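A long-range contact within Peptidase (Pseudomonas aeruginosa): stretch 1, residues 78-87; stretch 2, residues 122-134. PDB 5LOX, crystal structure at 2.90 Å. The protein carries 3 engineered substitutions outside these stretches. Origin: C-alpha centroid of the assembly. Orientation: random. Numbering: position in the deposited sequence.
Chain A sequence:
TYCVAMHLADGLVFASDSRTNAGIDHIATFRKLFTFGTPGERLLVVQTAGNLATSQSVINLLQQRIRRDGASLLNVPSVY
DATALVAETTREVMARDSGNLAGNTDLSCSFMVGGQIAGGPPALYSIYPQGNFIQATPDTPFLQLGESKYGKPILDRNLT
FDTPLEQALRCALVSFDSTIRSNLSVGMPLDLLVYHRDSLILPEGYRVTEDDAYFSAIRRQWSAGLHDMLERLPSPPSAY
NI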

# COMPACT_ATOMS: atom_id res chain seq x y z
N SER A 78 -94.16 45.07 68.91
CA SER A 78 -92.94 45.09 69.74
C SER A 78 -91.66 45.00 68.90
O SER A 78 -91.70 44.58 67.75
CB SER A 78 -92.94 43.92 70.68
OG SER A 78 -92.67 42.74 69.96
N VAL A 79 -90.55 45.43 69.47
CA VAL A 79 -89.27 45.39 68.74
C VAL A 79 -88.94 43.94 68.38
O VAL A 79 -88.44 43.67 67.31
CB VAL A 79 -88.10 46.00 69.54
CG1 VAL A 79 -86.80 45.88 68.78
CG2 VAL A 79 -88.37 47.48 69.81
N TYR A 80 -89.26 43.03 69.29
CA TYR A 80 -89.16 41.62 68.99
C TYR A 80 -89.87 41.28 67.67
O TYR A 80 -89.26 40.73 66.75
CB TYR A 80 -89.78 40.81 70.12
CG TYR A 80 -89.64 39.31 69.93
CD1 TYR A 80 -90.54 38.59 69.14
CD2 TYR A 80 -88.61 38.62 70.56
CE1 TYR A 80 -90.42 37.24 68.98
CE2 TYR A 80 -88.50 37.25 70.42
CZ TYR A 80 -89.41 36.57 69.63
OH TYR A 80 -89.31 35.22 69.50
N ASP A 81 -91.16 41.61 67.58
CA ASP A 81 -91.96 41.28 66.38
C ASP A 81 -91.44 41.97 65.13
O ASP A 81 -91.61 41.46 64.03
CB ASP A 81 -93.43 41.64 66.60
CG ASP A 81 -94.11 40.73 67.60
OD1 ASP A 81 -93.84 39.52 67.61
OD2 ASP A 81 -94.94 41.23 68.39
N ALA A 82 -90.83 43.14 65.30
CA ALA A 82 -90.19 43.82 64.19
C ALA A 82 -89.06 42.97 63.67
O ALA A 82 -88.91 42.78 62.46
CB ALA A 82 -89.68 45.19 64.63
N THR A 83 -88.22 42.50 64.59
CA THR A 83 -87.07 41.67 64.25
C THR A 83 -87.57 40.45 63.51
O THR A 83 -87.00 40.04 62.51
CB THR A 83 -86.30 41.26 65.53
OG1 THR A 83 -85.86 42.43 66.23
CG2 THR A 83 -85.12 40.40 65.19
N ALA A 84 -88.63 39.85 64.04
CA ALA A 84 -89.21 38.64 63.45
C ALA A 84 -89.67 38.94 62.04
O ALA A 84 -89.54 38.10 61.15
CB ALA A 84 -90.35 38.12 64.30
N LEU A 85 -90.23 40.13 61.84
CA LEU A 85 -90.76 40.51 60.54
C LEU A 85 -89.64 40.67 59.53
O LEU A 85 -89.74 40.21 58.41
CB LEU A 85 -91.57 41.79 60.62
CG LEU A 85 -92.08 42.27 59.25
CD1 LEU A 85 -93.02 41.26 58.60
CD2 LEU A 85 -92.77 43.62 59.39
N VAL A 86 -88.54 41.29 59.96
CA VAL A 86 -87.38 41.40 59.11
C VAL A 86 -86.93 40.01 58.68
O VAL A 86 -86.74 39.75 57.51
CB VAL A 86 -86.24 42.15 59.81
CG1 VAL A 86 -84.98 42.12 58.97
CG2 VAL A 86 -86.65 43.57 60.08
N ALA A 87 -86.76 39.11 59.65
CA ALA A 87 -86.34 37.74 59.37
C ALA A 87 -87.30 37.06 58.39
O ALA A 87 -86.88 36.45 57.42
CB ALA A 87 -86.26 36.96 60.67
N PRO A 122 -86.73 50.36 75.22
CA PRO A 122 -85.96 50.10 74.00
C PRO A 122 -85.36 48.69 73.99
O PRO A 122 -85.10 48.12 75.06
CB PRO A 122 -84.87 51.17 74.04
CG PRO A 122 -84.73 51.54 75.47
CD PRO A 122 -86.03 51.27 76.14
N ALA A 123 -85.13 48.14 72.80
CA ALA A 123 -84.52 46.81 72.64
C ALA A 123 -83.64 46.73 71.37
O ALA A 123 -83.68 47.61 70.51
CB ALA A 123 -85.58 45.75 72.59
N LEU A 124 -82.80 45.70 71.32
CA LEU A 124 -81.84 45.53 70.22
C LEU A 124 -81.64 44.07 69.95
O LEU A 124 -81.27 43.31 70.85
CB LEU A 124 -80.49 46.17 70.58
CG LEU A 124 -79.32 45.90 69.66
CD1 LEU A 124 -79.62 46.46 68.29
CD2 LEU A 124 -78.05 46.55 70.19
N TYR A 125 -81.82 43.66 68.71
CA TYR A 125 -81.60 42.27 68.31
C TYR A 125 -80.59 42.18 67.19
O TYR A 125 -80.37 43.14 66.44
CB TYR A 125 -82.92 41.65 67.85
CG TYR A 125 -83.96 41.57 68.92
CD1 TYR A 125 -84.65 42.72 69.30
CD2 TYR A 125 -84.26 40.36 69.56
CE1 TYR A 125 -85.61 42.68 70.30
CE2 TYR A 125 -85.23 40.30 70.55
CZ TYR A 125 -85.90 41.45 70.92
OH TYR A 125 -86.88 41.46 71.89
N SER A 126 -80.00 41.00 67.04
CA SER A 126 -79.18 40.70 65.86
C SER A 126 -79.71 39.44 65.21
O SER A 126 -79.95 38.45 65.89
CB SER A 126 -77.73 40.52 66.27
OG SER A 126 -77.00 39.86 65.25
N ILE A 127 -79.91 39.48 63.90
CA ILE A 127 -80.39 38.33 63.15
C ILE A 127 -79.22 37.71 62.42
O ILE A 127 -78.46 38.38 61.75
CB ILE A 127 -81.44 38.73 62.10
CG1 ILE A 127 -82.58 39.52 62.76
CG2 ILE A 127 -82.01 37.49 61.41
CD1 ILE A 127 -83.61 40.06 61.80
N TYR A 128 -79.08 36.40 62.53
CA TYR A 128 -77.98 35.70 61.90
C TYR A 128 -78.30 35.31 60.46
O TYR A 128 -79.48 35.37 60.04
CB TYR A 128 -77.65 34.44 62.70
CG TYR A 128 -77.01 34.73 64.03
CD1 TYR A 128 -76.02 35.71 64.15
CD2 TYR A 128 -77.39 34.00 65.17
CE1 TYR A 128 -75.43 35.97 65.36
CE2 TYR A 128 -76.79 34.25 66.39
CZ TYR A 128 -75.81 35.24 66.48
OH TYR A 128 -75.21 35.50 67.69
N PRO A 129 -77.27 34.90 59.69
CA PRO A 129 -77.50 34.41 58.32
C PRO A 129 -78.62 33.39 58.19
O PRO A 129 -79.40 33.50 57.21
CB PRO A 129 -76.18 33.79 57.96
CG PRO A 129 -75.20 34.68 58.63
CD PRO A 129 -75.83 35.11 59.93
N GLN A 130 -78.80 32.55 59.21
CA GLN A 130 -79.77 31.47 59.16
C GLN A 130 -81.16 31.88 59.68
O GLN A 130 -82.10 31.09 59.58
CB GLN A 130 -79.31 30.25 59.94
CG GLN A 130 -77.82 29.97 59.89
CD GLN A 130 -77.00 30.86 60.84
OE1 GLN A 130 -75.88 31.24 60.50
NE2 GLN A 130 -77.54 31.18 62.04
N GLY A 131 -81.34 33.12 60.13
CA GLY A 131 -82.71 33.68 60.33
C GLY A 131 -83.22 33.65 61.76
O GLY A 131 -84.32 34.17 62.05
N ASN A 132 -82.41 33.05 62.64
CA ASN A 132 -82.67 33.05 64.07
C ASN A 132 -81.89 34.19 64.72
O ASN A 132 -80.91 34.69 64.16
CB ASN A 132 -82.27 31.72 64.71
CG ASN A 132 -80.75 31.44 64.60
OD1 ASN A 132 -80.07 32.01 63.76
ND2 ASN A 132 -80.23 30.55 65.44
N PHE A 133 -82.38 34.69 65.84
CA PHE A 133 -81.82 35.90 66.37
C PHE A 133 -81.61 35.90 67.85
O PHE A 133 -82.30 35.20 68.59
CB PHE A 133 -82.68 37.12 65.93
CG PHE A 133 -84.16 36.95 66.15
CD1 PHE A 133 -84.72 37.39 67.35
CD2 PHE A 133 -84.99 36.47 65.15
CE1 PHE A 133 -86.08 37.31 67.57
CE2 PHE A 133 -86.35 36.38 65.35
CZ PHE A 133 -86.90 36.79 66.57
N ILE A 134 -80.75 36.82 68.28
CA ILE A 134 -80.52 37.09 69.70
C ILE A 134 -80.61 38.55 70.11
O ILE A 134 -80.70 39.44 69.26
CB ILE A 134 -79.17 36.67 70.12
CG1 ILE A 134 -78.13 37.58 69.52
CG2 ILE A 134 -78.97 35.22 69.68
CD1 ILE A 134 -76.77 37.29 70.09

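T83 lies at the centre of the contact between helix 79-87 and a β hairpin whose strands include 123-127 and 133-134, its CA-to-CB bond pointing toward the sheet. The methyl T83 CG2 sits over the face of the F133 ring, 3.7 Å from the ring centroid and 13° off the normal, a CH-pi contact, and also approaches I127 CG1 (3.6 Å). Its hydroxyl could be a liability in such apolar company, but T83 OG1 donates to V79 O (3.1 Å) one helical turn back, while lying 3.3 Å from Y125 CD1.

The helix axis runs 8.7 Å from that of strand 123-127 and is inclined to it by 22°, N-to-C directions alike. Y125, I127 and A123 alternate along the strand with L124 and S126, so the first three point toward the helix and the other two away. Toward the C-terminal end of the helix stretch, I127 extends its CD1 to V86 CG1 (3.8 Å) and to A87 CB (4.2 Å). Toward the N-terminal end, V79 CG1 meets the edge of the Y125 ring at CE1 (3.7 Å), and V79 CB faces the methyl A123 CB (4.0 Å), where V79 CA and A123 CA are 6.3 Å apart.

On the more exposed flank, F133 turns its edge toward the face of Y80, with F133 CE1 3.7 Å from Y80 CE2; A84 lies beside the same F133 ring, A84 CB 4.3 Å from F133 CZ. Y125 OH approaches Y80 CB (3.5 Å).

At the hairpin turn, A87 CB rests 3.7 Å from G131 O; at the backbone angles of G131 (99/-4) a CB would jam against the carbonyl O of Q130, which calls for glycine. No hydrogen bond crosses the contact, which buries 506 Å², both sides summed. Within the stretches, S78 OG caps the helix by accepting from D81 N (3.0 Å), and S126 N donates to I134 O (2.8 Å), joining the hairpin strands.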